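Local coordinates for protein prolyl-ACP dehydrogenase (Oscillatoria sp., PDB 4IRN) that oxidises a prolyl group carried on an acyl carrier protein, a step in making the cyanotoxin anatoxin-a, and uses bound FAD as its cofactor, at residues A107-G112 against T290-L295; L135-T140 against F272-E277; D170-K175 against L213-L218. All blocks are in the same frame, centred on the assembly; numbering follows the deposited sequence.

Contact 1: A107-G112 against T290-L295; sequences ALQGLG and TMERLL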
loop_
_atom_site.group_PDB
_atom_site.type_symbol
_atom_site.label_atom_id
_atom_site.label_comp_id
_atom_site.label_asym_id
_atom_site.label_seq_id
_atom_site.Cartn_x
_atom_site.Cartn_y
_atom_site.Cartn_z
ATOM N N ALA A 107 27.269 12.837 -10.472
ATOM C CA ALA A 107 28.450 12.706 -9.616
ATOM C C ALA A 107 28.031 12.529 -8.154
ATOM O O ALA A 107 28.663 11.742 -7.447
ATOM C CB ALA A 107 29.351 13.924 -9.769
ATOM N N LEU A 108 26.941 13.214 -7.720
ATOM C CA LEU A 108 26.387 13.084 -6.357
ATOM C C LEU A 108 25.805 11.682 -6.150
ATOM O O LEU A 108 25.947 11.114 -5.063
ATOM C CB LEU A 108 25.304 14.137 -6.044
ATOM C CG LEU A 108 25.718 15.602 -5.895
ATOM C CD1 LEU A 108 24.507 16.504 -5.886
ATOM C CD2 LEU A 108 26.553 15.837 -4.653
ATOM N N GLN A 109 25.147 11.108 -7.257
ATOM C CA GLN A 109 24.626 9.751 -7.233
ATOM C C GLN A 109 25.806 8.800 -6.980
ATOM O O GLN A 109 25.721 7.945 -6.095
ATOM C CB GLN A 109 23.908 9.417 -8.554
ATOM C CG GLN A 109 22.876 8.300 -8.437
ATOM C CD GLN A 109 23.430 6.927 -8.716
ATOM O OE1 GLN A 109 24.561 6.760 -9.173
ATOM N NE2 GLN A 109 22.615 5.907 -8.503
ATOM N N GLY A 110 26.952 9.042 -7.650
ATOM C CA GLY A 110 28.197 8.286 -7.525
ATOM C C GLY A 110 28.794 8.372 -6.137
ATOM O O GLY A 110 29.274 7.369 -5.605
ATOM N N LEU A 111 28.734 9.578 -5.534
ATOM C CA LEU A 111 29.235 9.831 -4.186
ATOM C C LEU A 111 28.447 9.012 -3.163
ATOM O O LEU A 111 29.054 8.415 -2.284
ATOM C CB LEU A 111 29.201 11.348 -3.851
ATOM C CG LEU A 111 29.785 11.792 -2.489
ATOM C CD1 LEU A 111 31.278 11.445 -2.349
ATOM C CD2 LEU A 111 29.574 13.269 -2.263
ATOM N N GLY A 112 27.119 8.969 -3.312
ATOM C CA GLY A 112 26.225 8.217 -2.437
ATOM C C GLY A 112 26.466 6.722 -2.486
ATOM O O GLY A 112 26.374 6.054 -1.459
ATOM N N THR A 290 22.928 5.401 -2.813
ATOM C CA THR A 290 22.825 4.505 -1.655
ATOM C C THR A 290 21.828 3.379 -1.976
ATOM O O THR A 290 22.093 2.218 -1.662
ATOM C CB THR A 290 22.403 5.309 -0.412
ATOM O OG1 THR A 290 23.312 6.398 -0.222
ATOM C CG2 THR A 290 22.316 4.460 0.851
ATOM N N MET A 291 20.702 3.735 -2.630
ATOM C CA MET A 291 19.658 2.810 -3.051
ATOM C C MET A 291 20.211 1.802 -4.059
ATOM O O MET A 291 19.851 0.622 -3.989
ATOM C CB MET A 291 18.473 3.575 -3.656
ATOM C CG MET A 291 17.642 4.351 -2.630
ATOM S SD MET A 291 16.395 5.437 -3.371
ATOM C CE MET A 291 15.230 4.239 -3.924
ATOM N N GLU A 292 21.107 2.259 -4.971
ATOM C CA GLU A 292 21.768 1.408 -5.963
ATOM C C GLU A 292 22.710 0.421 -5.260
ATOM O O GLU A 292 22.746 -0.746 -5.650
ATOM C CB GLU A 292 22.534 2.252 -6.997
ATOM C CG GLU A 292 22.905 1.498 -8.267
ATOM C CD GLU A 292 23.603 2.316 -9.339
ATOM O OE1 GLU A 292 23.010 3.313 -9.812
ATOM O OE2 GLU A 292 24.734 1.940 -9.727
ATOM N N ARG A 293 23.443 0.883 -4.215
ATOM C CA ARG A 293 24.360 0.042 -3.436
ATOM C C ARG A 293 23.614 -1.068 -2.691
ATOM O O ARG A 293 24.037 -2.224 -2.765
ATOM C CB ARG A 293 25.247 0.863 -2.473
ATOM C CG ARG A 293 26.277 -0.005 -1.712
ATOM C CD ARG A 293 27.207 0.773 -0.807
ATOM N NE ARG A 293 26.513 1.348 0.340
ATOM C CZ ARG A 293 26.291 2.646 0.506
ATOM N NH1 ARG A 293 26.719 3.520 -0.395
ATOM N NH2 ARG A 293 25.643 3.081 1.577
ATOM N N LEU A 294 22.511 -0.728 -2.015
ATOM C CA LEU A 294 21.680 -1.693 -1.282
ATOM C C LEU A 294 20.988 -2.699 -2.176
ATOM O O LEU A 294 20.761 -3.814 -1.746
ATOM C CB LEU A 294 20.649 -1.006 -0.374
ATOM C CG LEU A 294 21.134 0.069 0.619
ATOM C CD1 LEU A 294 19.951 0.700 1.313
ATOM C CD2 LEU A 294 22.140 -0.486 1.625
ATOM N N LEU A 295 20.643 -2.314 -3.413
ATOM C CA LEU A 295 20.021 -3.229 -4.375
ATOM C C LEU A 295 21.015 -4.315 -4.776
ATOM O O LEU A 295 20.671 -5.499 -4.697
ATOM C CB LEU A 295 19.462 -2.484 -5.622
ATOM C CG LEU A 295 18.905 -3.328 -6.800
ATOM C CD1 LEU A 295 17.799 -4.300 -6.357
ATOM C CD2 LEU A 295 18.392 -2.430 -7.893
#
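Gln109 and Glu292 form one of two hydrogen bonds between the segments; the other falls on the backbone carbonyl of Gly112. The amide nitrogen NE2 of Gln109 donates to OE1 of Glu292 over 2.9 Å, with an N-H...O angle of 155°. The two side chains run roughly at right angles, and the donor reaches the carboxylate oxygen from above the carboxylate plane. One helical turn further on, Gly112 brings backbone alone to the interface, and its CA comes within 5.1 Å of the CA of Thr290. Its carbonyl oxygen accepts a bond of 2.8 Å from NH1 of Arg293; the donor lies in the carbonyl plane on a lone pair, and the oxygen sits near the guanidinium plane, at its edge. A bend in the arginine chain (chi3 68°) turns the guanidinium onto this carbonyl.

A second shell fixes both donors. Arg48 binds OE1 of Gln109, which settles the rotation of the amide and leaves NE2 facing the glutamate. NH1 of Arg293 also bonds the carbonyl of Tyr113, while NH2 forms a salt bridge with Glu389, so the guanidinium is tied along two of its nitrogens. Thr290 turns its hydroxyl to Ala286 O within its own helix.

The axes of the two short segments approach to 8.9 Å at 45°, and the contact joins the N-terminal and C-terminal helical regions of the acyl-CoA dehydrogenase fold. Leu108 and Leu111 rest on helix 118-138, whereas helices 316-344 and 350-375 receive Met291 of helix 285-304.

Contact 2: L135-T140 against F272-E277; sequences LLTFGT and FNHSME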
loop_
_atom_site.group_PDB
_atom_site.type_symbol
_atom_site.label_atom_id
_atom_site.label_comp_id
_atom_site.label_asym_id
_atom_site.label_seq_id
_atom_site.Cartn_x
_atom_site.Cartn_y
_atom_site.Cartn_z
ATOM N N LEU A 135 23.280 32.297 -1.845
ATOM C CA LEU A 135 24.344 33.314 -1.840
ATOM C C LEU A 135 24.793 33.631 -3.287
ATOM O O LEU A 135 24.988 34.797 -3.623
ATOM C CB LEU A 135 25.537 32.851 -0.963
ATOM C CG LEU A 135 26.839 33.680 -0.945
ATOM C CD1 LEU A 135 26.602 35.108 -0.494
ATOM C CD2 LEU A 135 27.859 33.044 -0.032
ATOM N N LEU A 136 24.927 32.592 -4.137
ATOM C CA LEU A 136 25.319 32.738 -5.537
ATOM C C LEU A 136 24.249 33.498 -6.347
ATOM O O LEU A 136 24.591 34.346 -7.180
ATOM C CB LEU A 136 25.619 31.344 -6.151
ATOM C CG LEU A 136 25.912 31.269 -7.664
ATOM C CD1 LEU A 136 27.203 31.983 -8.018
ATOM C CD2 LEU A 136 25.973 29.843 -8.128
ATOM N N THR A 137 22.964 33.208 -6.067
ATOM C CA THR A 137 21.804 33.785 -6.745
ATOM C C THR A 137 21.425 35.184 -6.260
ATOM O O THR A 137 21.237 36.070 -7.092
ATOM C CB THR A 137 20.635 32.793 -6.704
ATOM O OG1 THR A 137 21.087 31.547 -7.240
ATOM C CG2 THR A 137 19.402 33.277 -7.479
ATOM N N PHE A 138 21.304 35.386 -4.940
ATOM C CA PHE A 138 20.862 36.664 -4.377
ATOM C C PHE A 138 21.954 37.614 -3.856
ATOM O O PHE A 138 21.673 38.790 -3.606
ATOM C CB PHE A 138 19.772 36.429 -3.313
ATOM C CG PHE A 138 18.566 35.669 -3.822
ATOM C CD1 PHE A 138 17.487 36.340 -4.384
ATOM C CD2 PHE A 138 18.504 34.283 -3.720
ATOM C CE1 PHE A 138 16.377 35.638 -4.854
ATOM C CE2 PHE A 138 17.397 33.586 -4.196
ATOM C CZ PHE A 138 16.340 34.267 -4.757
ATOM N N GLY A 139 23.169 37.112 -3.689
ATOM C CA GLY A 139 24.278 37.906 -3.176
ATOM C C GLY A 139 24.829 38.918 -4.156
ATOM O O GLY A 139 24.797 38.705 -5.375
ATOM N N THR A 140 25.344 40.032 -3.618
ATOM C CA THR A 140 25.976 41.078 -4.418
ATOM C C THR A 140 27.372 40.606 -4.806
ATOM O O THR A 140 27.865 39.630 -4.232
ATOM C CB THR A 140 26.012 42.423 -3.665
ATOM O OG1 THR A 140 26.881 42.333 -2.535
ATOM C CG2 THR A 140 24.625 42.894 -3.245
ATOM N N PHE A 272 14.153 31.860 0.418
ATOM C CA PHE A 272 13.817 30.581 1.047
ATOM C C PHE A 272 13.248 29.581 0.031
ATOM O O PHE A 272 13.632 28.402 0.030
ATOM C CB PHE A 272 12.841 30.794 2.219
ATOM C CG PHE A 272 12.540 29.534 2.997
ATOM C CD1 PHE A 272 13.394 29.099 4.003
ATOM C CD2 PHE A 272 11.397 28.782 2.729
ATOM C CE1 PHE A 272 13.113 27.932 4.717
ATOM C CE2 PHE A 272 11.120 27.617 3.448
ATOM C CZ PHE A 272 11.974 27.206 4.440
ATOM N N ASN A 273 12.305 30.067 -0.797
ATOM C CA ASN A 273 11.645 29.281 -1.833
ATOM C C ASN A 273 12.629 28.884 -2.931
ATOM O O ASN A 273 12.498 27.787 -3.493
ATOM C CB ASN A 273 10.428 30.027 -2.398
ATOM C CG ASN A 273 9.167 29.933 -1.548
ATOM O OD1 ASN A 273 9.010 29.041 -0.689
ATOM N ND2 ASN A 273 8.247 30.874 -1.762
ATOM N N HIS A 274 13.656 29.760 -3.214
ATOM C CA HIS A 274 14.714 29.423 -4.167
ATOM C C HIS A 274 15.634 28.374 -3.522
ATOM O O HIS A 274 16.026 27.409 -4.171
ATOM C CB HIS A 274 15.502 30.680 -4.548
ATOM C CG HIS A 274 16.661 30.439 -5.459
ATOM N ND1 HIS A 274 17.930 30.194 -4.956
ATOM C CD2 HIS A 274 16.705 30.371 -6.809
ATOM C CE1 HIS A 274 18.704 30.005 -6.012
ATOM N NE2 HIS A 274 18.014 30.100 -7.151
ATOM N N SER A 275 15.899 28.530 -2.212
ATOM C CA SER A 275 16.710 27.624 -1.397
ATOM C C SER A 275 16.050 26.231 -1.319
ATOM O O SER A 275 16.761 25.232 -1.431
ATOM C CB SER A 275 16.948 28.220 -0.011
ATOM O OG SER A 275 17.522 27.292 0.893
ATOM N N MET A 276 14.705 26.167 -1.212
ATOM C CA MET A 276 13.931 24.917 -1.194
ATOM C C MET A 276 13.916 24.204 -2.538
ATOM O O MET A 276 13.781 22.990 -2.584
ATOM C CB MET A 276 12.506 25.138 -0.676
ATOM C CG MET A 276 12.408 25.276 0.826
ATOM S SD MET A 276 13.374 24.060 1.744
ATOM C CE MET A 276 12.268 23.711 3.129
ATOM N N GLU A 277 14.033 24.952 -3.642
ATOM C CA GLU A 277 14.112 24.361 -4.983
ATOM C C GLU A 277 15.392 23.490 -5.076
ATOM O O GLU A 277 15.306 22.311 -5.414
ATOM C CB GLU A 277 14.167 25.460 -6.046
ATOM C CG GLU A 277 12.907 25.604 -6.857
ATOM C CD GLU A 277 12.927 26.849 -7.710
ATOM O OE1 GLU A 277 12.472 27.911 -7.224
ATOM O OE2 GLU A 277 13.411 26.768 -8.860
#
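The imidazole of His274 is carried across toward Thr137 and Phe138 by a first torsion that sets CG opposite the backbone nitrogen (chi1 177°). From the facing helix, Thr137 takes the rotamer in which CG2 is the branch opposite its own nitrogen (chi1 -54°), a choice that lays the methyl over the imidazole. It stands 3.8 Å from the ring centroid, a CH-pi contact displaced toward the rim on the NE2 side. Phe138 approaches the same face of the imidazole, but edge first: the centroids are 5.1 Å apart and the planes are almost perpendicular, at 88°. Its CE2 comes 3.5 Å from CG of His274, and CE2 and CZ together face CB of His274, which lies in the phenyl plane at the ring edge. The methyl of Thr137 thus fills the corner between the two rings, as it also lies over a face of Phe138.

In this acyl-CoA dehydrogenase fold the T-shaped pair links the last turn of helix 118-138, in the N-terminal helical region, with helix 268-282, the first helix after the middle beta domain. The hydroxyl of Thr137 is bonded to Met133 O one turn back, which helps hold the methyl over the histidine.

Phe138 is the final residue of its helix. On the other side of the contact, the side chain of His274 lies about 10 Å from that of His160, a residue that binds FAD. The imidazole makes a second edge-to-face pair with Trp278, one turn along its own helix, near the surface of the subunit.

Contact 3: D170-K175 against L213-L218; sequences DIYSLK and LGKEGL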
loop_
_atom_site.group_PDB
_atom_site.type_symbol
_atom_site.label_atom_id
_atom_site.label_comp_id
_atom_site.label_asym_id
_atom_site.label_seq_id
_atom_site.Cartn_x
_atom_site.Cartn_y
_atom_site.Cartn_z
ATOM N N ASP A 170 4.882 25.840 9.047
ATOM C CA ASP A 170 4.381 27.209 8.934
ATOM C C ASP A 170 5.562 28.172 9.105
ATOM O O ASP A 170 5.664 28.905 10.096
ATOM C CB ASP A 170 3.247 27.461 9.957
ATOM C CG ASP A 170 2.532 28.807 9.874
ATOM O OD1 ASP A 170 2.631 29.479 8.808
ATOM O OD2 ASP A 170 1.849 29.179 10.866
ATOM N N ILE A 171 6.479 28.131 8.117
ATOM C CA ILE A 171 7.703 28.928 8.064
ATOM C C ILE A 171 7.455 30.436 7.964
ATOM O O ILE A 171 8.271 31.210 8.447
ATOM C CB ILE A 171 8.707 28.377 7.005
ATOM C CG1 ILE A 171 10.151 28.863 7.247
ATOM C CG2 ILE A 171 8.247 28.609 5.566
ATOM C CD1 ILE A 171 10.857 28.231 8.443
ATOM N N TYR A 172 6.327 30.849 7.382
ATOM C CA TYR A 172 5.960 32.259 7.244
ATOM C C TYR A 172 5.733 32.925 8.599
ATOM O O TYR A 172 5.960 34.125 8.741
ATOM C CB TYR A 172 4.709 32.403 6.360
ATOM C CG TYR A 172 4.746 31.562 5.101
ATOM C CD1 TYR A 172 5.717 31.772 4.130
ATOM C CD2 TYR A 172 3.844 30.515 4.908
ATOM C CE1 TYR A 172 5.751 31.007 2.967
ATOM C CE2 TYR A 172 3.876 29.735 3.754
ATOM C CZ TYR A 172 4.830 29.991 2.782
ATOM O OH TYR A 172 4.878 29.231 1.638
ATOM N N SER A 173 5.319 32.132 9.601
ATOM C CA SER A 173 5.036 32.569 10.963
ATOM C C SER A 173 6.288 32.648 11.856
ATOM O O SER A 173 6.191 32.417 13.066
ATOM C CB SER A 173 3.956 31.688 11.585
ATOM O OG SER A 173 2.670 32.043 11.102
ATOM N N LEU A 174 7.456 33.014 11.263
ATOM C CA LEU A 174 8.738 33.201 11.960
ATOM C C LEU A 174 8.607 34.303 12.997
ATOM O O LEU A 174 8.025 35.359 12.710
ATOM C CB LEU A 174 9.862 33.641 10.987
ATOM C CG LEU A 174 10.385 32.653 9.977
ATOM C CD1 LEU A 174 11.399 33.289 9.064
ATOM C CD2 LEU A 174 10.959 31.449 10.647
ATOM N N LYS A 175 9.188 34.078 14.172
ATOM C CA LYS A 175 9.184 35.070 15.235
ATOM C C LYS A 175 10.517 35.815 15.373
ATOM O O LYS A 175 10.524 36.900 15.940
ATOM C CB LYS A 175 8.691 34.475 16.571
ATOM C CG LYS A 175 7.242 33.943 16.560
ATOM C CD LYS A 175 6.148 35.034 16.331
ATOM C CE LYS A 175 4.774 34.488 15.970
ATOM N NZ LYS A 175 4.150 35.205 14.813
ATOM N N LEU A 213 3.852 42.397 8.965
ATOM C CA LEU A 213 3.931 42.268 7.515
ATOM C C LEU A 213 3.756 40.837 7.044
ATOM O O LEU A 213 3.334 40.614 5.906
ATOM C CB LEU A 213 5.252 42.845 6.992
ATOM C CG LEU A 213 5.448 44.370 7.088
ATOM C CD1 LEU A 213 6.881 44.743 6.771
ATOM C CD2 LEU A 213 4.480 45.130 6.167
ATOM N N GLY A 214 4.067 39.886 7.917
ATOM C CA GLY A 214 3.981 38.462 7.620
ATOM C C GLY A 214 5.005 38.046 6.582
ATOM O O GLY A 214 6.197 38.307 6.757
ATOM N N LYS A 215 4.527 37.445 5.473
ATOM C CA LYS A 215 5.313 36.985 4.323
ATOM C C LYS A 215 6.195 38.091 3.737
ATOM O O LYS A 215 7.345 37.847 3.369
ATOM C CB LYS A 215 4.370 36.483 3.218
ATOM C CG LYS A 215 3.892 35.058 3.370
ATOM C CD LYS A 215 3.824 34.384 1.998
ATOM C CE LYS A 215 2.467 34.301 1.354
ATOM N NZ LYS A 215 2.591 34.416 -0.123
ATOM N N GLU A 216 5.647 39.307 3.663
ATOM C CA GLU A 216 6.323 40.473 3.104
ATOM C C GLU A 216 7.419 41.053 4.010
ATOM O O GLU A 216 8.182 41.908 3.561
ATOM C CB GLU A 216 5.307 41.576 2.689
ATOM C CG GLU A 216 4.040 41.157 1.931
ATOM C CD GLU A 216 4.126 40.153 0.793
ATOM O OE1 GLU A 216 4.928 40.369 -0.146
ATOM O OE2 GLU A 216 3.389 39.143 0.846
ATOM N N GLY A 217 7.490 40.590 5.255
ATOM C CA GLY A 217 8.469 41.069 6.226
ATOM C C GLY A 217 9.729 40.235 6.356
ATOM O O GLY A 217 10.685 40.676 6.993
ATOM N N LEU A 218 9.739 39.025 5.759
ATOM C CA LEU A 218 10.842 38.058 5.792
ATOM C C LEU A 218 12.120 38.581 5.128
ATOM O O LEU A 218 12.068 39.051 3.996
ATOM C CB LEU A 218 10.401 36.727 5.146
ATOM C CG LEU A 218 9.805 35.663 6.080
ATOM C CD1 LEU A 218 8.413 36.009 6.480
ATOM C CD2 LEU A 218 9.746 34.324 5.401
#
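Asp170 OD2 ties together the turn that brings Tyr172 and Leu174 against Lys215 and Leu218: it accepts a 3.0 Å hydrogen bond from Ser173 OG, which comes from above the carboxylate plane. A weak bond from the backbone N of Phe308 of a second subunit reaches the same oxygen. Within the turn, Ser173 N also bonds Asp170 O.

Across the contact no hydrogen bond forms, and the meeting is apolar. The aliphatic chain of Lys215 runs beside Tyr172, both side chains pointing the same way. Its CG lies 3.8 Å from Tyr172 CD1, and its CD stands over the ring face, 4.2 Å from the centroid, as a CH-pi contact. Bends beyond CG carry NZ on above the ring, but at 5.9 Å from the centroid any cation-pi attraction is weak at most. Deeper in, Leu218 fits under the turn: its CG faces Leu174 CD1 at 4.1 Å, the two chains crossing near a right angle, and its CD1 packs on the carbonyl oxygen of Tyr172 at 3.8 Å. Leu269 of helix 268-282 touches both Tyr172 and Lys215.

The turn follows directly on Gly168 and Ser169 of the FAD pocket, and the side chain of Leu174 is about 8 Å from the cofactor. Leu218, at the start of strand 218-224, thus packs against a turn that follows an FAD-binding loop in the middle beta domain of the acyl-CoA dehydrogenase fold.

Overall arrangement
The three contacts follow the three-part plan of an acyl-CoA dehydrogenase. Along the chain their first segments come in the order 1, 2, 3 and their second segments in reverse, so that each contact is enclosed by the one before. Contacts 1 and 2 both bring N-terminal helices against C-terminal ones, through successive helices on each side, yet their centres lie about 27 Å apart on opposite sides of the chain's centre. Contact 3 belongs to the middle domain, its centre about 17 Å from that of contact 2, which it touches where Ile171 CG2 meets Phe272 CE2 at 3.7 Å. Helix 268-282 thereby connects the helical regions with the loops beside the FAD site.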